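Local coordinates for protein putative PTS system, cellobiose-specific IIA component (Streptococcus mutans, PDB 3L8R) that probably serves as the phosphoryl-carrying IIA component of a cellobiose-type sugar phosphotransferase system, working as a trimer of three-helix subunits, at residues N52-L55 with A56-L60; A73-D76 with L77-Y81; H99-T102 with T103-L106. All blocks are in the same frame, centred on the assembly; numbering follows the deposited sequence.

Overall arrangement
All three contacts are short runs of about two turns, in two long helices of one three-helix subunit, and they show how the same backbone ladder carries different side-chain tasks. Contacts 1 and 2 share helix 53-82, with centres 31 Å apart on opposite sides of the chain's centre. Contact 3 sits on helix 91-118 and touches contact 2 where Gln74 CB packs on Leu100 CD2 at 3.4 Å. Side chain to side chain, His99 of contact 3 lies about 5 Å from His95, the predicted phosphohistidine, and Gln74 of contact 2 lies about 8 Å from Asp98, the predicted magnesium ligand; Gln74 also packs on His95 of the second subunit. Contact 1 lies away from these sites.

Contact 1 of 3, residues N52-L55 with A56-L60; sequences NYIL and AEQKL
Leu55 and Lys59, one helical turn apart, run side by side and point the same way, the CD1 methyl of Leu55 lying 4.1 Å from Lys59 CE. The leucine gets there because its CG stands anti to the backbone N (chi1 -164°), while the bend of the lysine at chi2 lays CD and CE alongside the leucine and a second bend, at chi4, turns NZ. NZ then has long, weak ion pairs with Glu43 and Glu62. CD1 of the same leucine also meets Gln58, whose OE1 is 4.0 Å away, the two side chains crossing at about a right angle. Gln58 in turn sets its amide against Ile54, with NE2 3.8 Å from the CG2 methyl, so an apolar branch lies next to a polar end on the outer surface of the helix. Ala56 is buried; its CB lies 3.8 Å from Asn52 O, and its N gives that oxygen a weak bond.

Beneath these side chains runs the backbone ladder: Glu57 N bonds to Tyr53 O at 3.1 Å, Gln58 N bonds to Ile54 O, and Lys59 N bonds to Leu55 O. Asn52, at the N-cap, reaches forward with OD1 to accept a weak but straight bond from Leu55 N, at 3.5 Å and 173°. Leu55 and Lys59 also rest on helix 20-49, whereas Tyr53 and Glu57 reach helix 91-118. The i to i+4 packing is ordinary helix geometry; the asparagine N-cap marks the start of an alpha-helix, here the second of the IIA three-helix bundle.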
loop_
_atom_site.group_PDB
_atom_site.type_symbol
_atom_site.label_atom_id
_atom_site.label_comp_id
_atom_site.label_asym_id
_atom_site.label_seq_id
_atom_site.Cartn_x
_atom_site.Cartn_y
_atom_site.Cartn_z
ATOM N N ASN A 52 26.157 4.862 3.741
ATOM C CA ASN A 52 26.002 5.556 5.034
ATOM C C ASN A 52 24.844 5.091 5.978
ATOM O O ASN A 52 23.803 5.769 6.101
ATOM C CB ASN A 52 25.891 7.051 4.773
ATOM C CG ASN A 52 25.989 7.859 6.041
ATOM O OD1 ASN A 52 26.113 7.297 7.135
ATOM N ND2 ASN A 52 25.933 9.189 5.913
ATOM N N TYR A 53 25.073 3.965 6.664
ATOM C CA TYR A 53 24.082 3.261 7.490
ATOM C C TYR A 53 23.627 3.991 8.711
ATOM O O TYR A 53 22.546 3.719 9.243
ATOM C CB TYR A 53 24.597 1.890 7.875
ATOM C CG TYR A 53 25.001 1.094 6.645
ATOM C CD1 TYR A 53 24.172 1.052 5.526
ATOM C CD2 TYR A 53 26.220 0.416 6.581
ATOM C CE1 TYR A 53 24.545 0.354 4.371
ATOM C CE2 TYR A 53 26.608 -0.302 5.415
ATOM C CZ TYR A 53 25.755 -0.328 4.329
ATOM O OH TYR A 53 26.085 -1.020 3.198
ATOM N N ILE A 54 24.429 4.949 9.142
ATOM C CA ILE A 54 24.089 5.792 10.274
ATOM C C ILE A 54 22.944 6.706 9.959
ATOM O O ILE A 54 21.946 6.732 10.653
ATOM C CB ILE A 54 25.331 6.588 10.743
ATOM C CG1 ILE A 54 26.136 5.632 11.560
ATOM C CG2 ILE A 54 24.978 7.777 11.663
ATOM C CD1 ILE A 54 25.198 4.511 12.053
ATOM N N LEU A 55 23.112 7.467 8.896
ATOM C CA LEU A 55 22.151 8.440 8.514
ATOM C C LEU A 55 20.838 7.732 8.249
ATOM O O LEU A 55 19.793 8.158 8.757
ATOM C CB LEU A 55 22.657 9.165 7.271
ATOM C CG LEU A 55 21.939 10.478 6.953
ATOM C CD1 LEU A 55 22.048 11.452 8.106
ATOM C CD2 LEU A 55 22.562 11.029 5.681
ATOM N N ALA A 56 20.914 6.649 7.475
ATOM C CA ALA A 56 19.745 5.900 7.038
ATOM C C ALA A 56 18.933 5.404 8.230
ATOM O O ALA A 56 17.703 5.549 8.251
ATOM C CB ALA A 56 20.158 4.731 6.133
ATOM N N GLU A 57 19.624 4.874 9.242
ATOM C CA GLU A 57 18.937 4.427 10.441
ATOM C C GLU A 57 18.224 5.556 11.162
ATOM O O GLU A 57 17.067 5.370 11.632
ATOM C CB GLU A 57 19.849 3.691 11.403
ATOM C CG GLU A 57 19.068 3.257 12.644
ATOM C CD GLU A 57 19.793 2.258 13.520
ATOM O OE1 GLU A 57 19.169 1.824 14.515
ATOM O OE2 GLU A 57 20.964 1.907 13.238
ATOM N N GLN A 58 18.918 6.704 11.234
ATOM C CA GLN A 58 18.399 7.948 11.840
ATOM C C GLN A 58 17.227 8.488 11.057
ATOM O O GLN A 58 16.213 8.864 11.644
ATOM C CB GLN A 58 19.489 9.046 11.931
ATOM C CG GLN A 58 20.425 8.913 13.121
ATOM C CD GLN A 58 21.748 9.649 12.939
ATOM O OE1 GLN A 58 21.997 10.261 11.877
ATOM N NE2 GLN A 58 22.617 9.607 13.984
ATOM N N LYS A 59 17.372 8.534 9.738
ATOM C CA LYS A 59 16.304 8.996 8.871
ATOM C C LYS A 59 15.060 8.113 8.965
ATOM O O LYS A 59 13.920 8.623 9.006
ATOM C CB LYS A 59 16.813 9.099 7.440
ATOM C CG LYS A 59 17.156 10.543 6.951
ATOM C CD LYS A 59 17.899 11.434 7.981
ATOM C CE LYS A 59 18.282 12.767 7.348
ATOM N NZ LYS A 59 17.157 13.744 7.299
ATOM N N LEU A 60 15.262 6.795 9.038
ATOM C CA LEU A 60 14.128 5.895 9.364
ATOM C C LEU A 60 13.416 6.224 10.667
ATOM O O LEU A 60 12.233 6.002 10.780
ATOM C CB LEU A 60 14.490 4.405 9.282
ATOM C CG LEU A 60 14.781 3.969 7.848
ATOM C CD1 LEU A 60 15.455 2.609 7.750
ATOM C CD2 LEU A 60 13.497 4.018 6.984
#

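Contact 2 of 3, residues A73-D76 with L77-Y81; sequences AQTD and LLQEY
Leu78 lies over the preceding turn, and its side chain can be followed outward from the backbone. CB sits 3.6 Å from the carbonyl O of Gln74 and almost as near that of Thr75. CG and CD1 remain beside the Gln74 carbonyl, while CD2 touches both that oxygen and the side chain of Gln74, meeting its CG at 3.9 Å. The glutamine chain is extended, with CG anti to the backbone N (chi1 180°), and this carries its amide away from Leu78 toward helix 91-118, where the side chain packs on Gln97, Leu100 and Met101. The same oxygen of Gln74 takes a nearly straight bond from Leu78 N (3.0 Å, 178°).

On the outer side, Thr75 and Gln79 run alongside each other: the CG2 methyl of Thr75 lies 3.7 Å from Gln79 OE1. Thr75 OG1 bonds instead to the carbonyl O of His71, one turn back. Leu77 is buried, its CG 3.4 Å from Ala73 O. Leu77 and Leu78 both also pack on Ile91 of the second subunit, and Gln74 packs on its His95. These i to i+4 pairings belong to a helix of the predicted coiled coil, with Gln74 and Leu77 serving both the packing of the three helices and the contact between subunits.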
loop_
_atom_site.group_PDB
_atom_site.type_symbol
_atom_site.label_atom_id
_atom_site.label_comp_id
_atom_site.label_asym_id
_atom_site.label_seq_id
_atom_site.Cartn_x
_atom_site.Cartn_y
_atom_site.Cartn_z
ATOM N N ALA A 73 -3.692 10.836 13.454
ATOM C CA ALA A 73 -4.875 11.436 12.880
ATOM C C ALA A 73 -5.780 10.363 12.285
ATOM O O ALA A 73 -6.989 10.410 12.481
ATOM C CB ALA A 73 -4.516 12.475 11.892
ATOM N N GLN A 74 -5.209 9.376 11.593
ATOM C CA GLN A 74 -6.025 8.229 11.179
ATOM C C GLN A 74 -6.647 7.497 12.381
ATOM O O GLN A 74 -7.830 7.101 12.350
ATOM C CB GLN A 74 -5.280 7.245 10.261
ATOM C CG GLN A 74 -6.147 6.075 9.859
ATOM C CD GLN A 74 -5.480 5.164 8.855
ATOM O OE1 GLN A 74 -4.789 4.208 9.211
ATOM N NE2 GLN A 74 -5.664 5.469 7.589
ATOM N N THR A 75 -5.876 7.318 13.443
ATOM C CA THR A 75 -6.441 6.619 14.594
ATOM C C THR A 75 -7.634 7.375 15.213
ATOM O O THR A 75 -8.616 6.740 15.656
ATOM C CB THR A 75 -5.384 6.222 15.644
ATOM O OG1 THR A 75 -4.326 5.509 14.995
ATOM C CG2 THR A 75 -5.988 5.297 16.683
ATOM N N ASP A 76 -7.561 8.710 15.211
ATOM C CA ASP A 76 -8.616 9.524 15.825
ATOM C C ASP A 76 -9.881 9.368 15.016
ATOM O O ASP A 76 -10.977 9.253 15.581
ATOM C CB ASP A 76 -8.245 11.014 15.884
ATOM C CG ASP A 76 -7.085 11.314 16.836
ATOM O OD1 ASP A 76 -6.705 10.451 17.676
ATOM O OD2 ASP A 76 -6.537 12.438 16.728
ATOM N N LEU A 77 -9.726 9.351 13.689
ATOM C CA LEU A 77 -10.854 9.138 12.788
ATOM C C LEU A 77 -11.507 7.795 12.996
ATOM O O LEU A 77 -12.732 7.724 13.179
ATOM C CB LEU A 77 -10.411 9.249 11.356
ATOM C CG LEU A 77 -10.022 10.642 10.917
ATOM C CD1 LEU A 77 -9.666 10.523 9.461
ATOM C CD2 LEU A 77 -11.163 11.623 11.147
ATOM N N LEU A 78 -10.704 6.730 12.944
ATOM C CA LEU A 78 -11.209 5.385 13.203
ATOM C C LEU A 78 -11.943 5.329 14.547
ATOM O O LEU A 78 -13.064 4.850 14.627
ATOM C CB LEU A 78 -10.058 4.395 13.193
ATOM C CG LEU A 78 -9.699 3.601 11.940
ATOM C CD1 LEU A 78 -10.212 4.174 10.683
ATOM C CD2 LEU A 78 -8.193 3.396 11.875
ATOM N N GLN A 79 -11.312 5.865 15.588
ATOM C CA GLN A 79 -11.848 5.807 16.953
ATOM C C GLN A 79 -13.150 6.633 17.067
ATOM O O GLN A 79 -14.101 6.216 17.748
ATOM C CB GLN A 79 -10.770 6.254 17.970
ATOM C CG GLN A 79 -10.883 5.648 19.371
ATOM C CD GLN A 79 -9.716 4.703 19.758
ATOM O OE1 GLN A 79 -8.558 4.895 19.351
ATOM N NE2 GLN A 79 -10.028 3.698 20.584
ATOM N N GLU A 80 -13.184 7.788 16.395
ATOM C CA GLU A 80 -14.408 8.554 16.193
ATOM C C GLU A 80 -15.471 7.722 15.507
ATOM O O GLU A 80 -16.612 7.687 15.955
ATOM C CB GLU A 80 -14.156 9.806 15.356
ATOM C CG GLU A 80 -13.857 11.074 16.132
ATOM C CD GLU A 80 -15.056 11.626 16.922
ATOM O OE1 GLU A 80 -16.232 11.323 16.579
ATOM O OE2 GLU A 80 -14.809 12.374 17.898
ATOM N N TYR A 81 -15.118 7.061 14.406
ATOM C CA TYR A 81 -16.080 6.201 13.727
ATOM C C TYR A 81 -16.581 5.092 14.662
ATOM O O TYR A 81 -17.782 4.769 14.654
ATOM C CB TYR A 81 -15.511 5.586 12.436
ATOM C CG TYR A 81 -16.377 4.448 11.867
ATOM C CD1 TYR A 81 -16.151 3.114 12.232
ATOM C CD2 TYR A 81 -17.434 4.713 11.006
ATOM C CE1 TYR A 81 -16.951 2.079 11.744
ATOM C CE2 TYR A 81 -18.228 3.687 10.503
ATOM C CZ TYR A 81 -17.983 2.367 10.874
ATOM O OH TYR A 81 -18.787 1.335 10.381
#

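Contact 3 of 3, residues H99-T102 with T103-L106; sequences HLMT and TMTL
Met101 lies beside Met104, the two thioethers pointing the same way and their CE methyls meeting at 3.7 Å. Met101 is bent at chi2 and chi3, whereas Met104 runs straight through chi2 and turns only at chi3, which swings its methyl back toward that of Met101. Thr105, on the next turn, grips the carbonyl O of Met101 twice, through OG1 at 2.8 Å and through its backbone N at 3.1 Å. The two donors approach from opposite faces of the carbonyl plane. OG1 is placed for this by standing anti to the carbonyl carbon of its own residue (chi1 -49°).

Threonine hydroxyls folded back onto the preceding turn are a recurrent helical device, and those of Thr102 and Thr105 also serve the trimer interface: Thr105 OG1 bonds to Thr102 OG1 and Arg38 NH2 of the second subunit. Thr103 repeats the pattern more loosely, with a weak bond from OG1 to His99 O at 2.9 Å beside the backbone bond to the same oxygen, and another weak bond to Arg38 of its own chain. Its hydroxyl also lies 3.6 Å from ND1 of His99, obliquely to the ring. That ND1 is hydrogen-bonded to Ser34 OG on helix 20-49, while Thr102 OG1 bonds to Arg38 of its own chain and to the carbonyl O of Asp98, a residue predicted to bind magnesium.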
loop_
_atom_site.group_PDB
_atom_site.type_symbol
_atom_site.label_atom_id
_atom_site.label_comp_id
_atom_site.label_asym_id
_atom_site.label_seq_id
_atom_site.Cartn_x
_atom_site.Cartn_y
_atom_site.Cartn_z
ATOM N N HIS A 99 -1.918 7.050 1.310
ATOM C CA HIS A 99 -0.593 7.609 1.452
ATOM C C HIS A 99 -0.036 7.187 2.800
ATOM O O HIS A 99 1.112 6.726 2.887
ATOM C CB HIS A 99 -0.640 9.130 1.321
ATOM C CG HIS A 99 0.502 9.687 0.534
ATOM N ND1 HIS A 99 1.801 9.729 1.030
ATOM C CD2 HIS A 99 0.552 10.184 -0.731
ATOM C CE1 HIS A 99 2.599 10.221 0.092
ATOM N NE2 HIS A 99 1.866 10.517 -0.976
ATOM N N LEU A 100 -0.840 7.296 3.848
ATOM C CA LEU A 100 -0.394 6.808 5.150
ATOM C C LEU A 100 0.012 5.334 5.101
ATOM O O LEU A 100 1.115 4.998 5.477
ATOM C CB LEU A 100 -1.455 7.061 6.238
ATOM C CG LEU A 100 -1.124 6.658 7.681
ATOM C CD1 LEU A 100 0.255 7.138 8.241
ATOM C CD2 LEU A 100 -2.272 7.014 8.674
ATOM N N MET A 101 -0.859 4.456 4.621
ATOM C CA MET A 101 -0.593 3.031 4.762
ATOM C C MET A 101 0.486 2.563 3.781
ATOM O O MET A 101 1.272 1.685 4.127
ATOM C CB MET A 101 -1.884 2.235 4.611
ATOM C CG MET A 101 -3.002 2.600 5.650
ATOM S SD MET A 101 -2.699 1.966 7.374
ATOM C CE MET A 101 -2.742 0.172 7.053
ATOM N N THR A 102 0.613 3.149 2.592
ATOM C CA THR A 102 1.731 2.719 1.762
ATOM C C THR A 102 3.039 3.259 2.289
ATOM O O THR A 102 4.101 2.631 2.172
ATOM C CB THR A 102 1.569 2.975 0.249
ATOM O OG1 THR A 102 1.662 4.387 -0.056
ATOM C CG2 THR A 102 0.262 2.400 -0.306
ATOM N N THR A 103 2.965 4.419 2.926
ATOM C CA THR A 103 4.182 5.030 3.440
ATOM C C THR A 103 4.676 4.237 4.641
ATOM O O THR A 103 5.874 3.955 4.754
ATOM C CB THR A 103 4.019 6.579 3.654
ATOM O OG1 THR A 103 3.906 7.200 2.368
ATOM C CG2 THR A 103 5.244 7.186 4.385
ATOM N N MET A 104 3.763 3.800 5.503
ATOM C CA MET A 104 4.139 2.819 6.551
ATOM C C MET A 104 4.783 1.557 5.970
ATOM O O MET A 104 5.872 1.171 6.363
ATOM C CB MET A 104 2.907 2.413 7.338
ATOM C CG MET A 104 3.118 1.231 8.324
ATOM S SD MET A 104 1.536 0.972 9.200
ATOM C CE MET A 104 0.746 -0.249 8.121
ATOM N N THR A 105 4.099 0.916 5.027
ATOM C CA THR A 105 4.644 -0.247 4.372
ATOM C C THR A 105 6.030 0.069 3.817
ATOM O O THR A 105 6.949 -0.742 3.954
ATOM C CB THR A 105 3.749 -0.730 3.212
ATOM O OG1 THR A 105 2.374 -0.824 3.626
ATOM C CG2 THR A 105 4.222 -2.074 2.715
ATOM N N LEU A 106 6.199 1.249 3.207
ATOM C CA LEU A 106 7.484 1.565 2.624
ATOM C C LEU A 106 8.557 1.720 3.713
ATOM O O LEU A 106 9.667 1.276 3.500
ATOM C CB LEU A 106 7.421 2.800 1.741
ATOM C CG LEU A 106 8.710 3.125 0.995
ATOM C CD1 LEU A 106 8.949 2.144 -0.166
ATOM C CD2 LEU A 106 8.768 4.549 0.516
#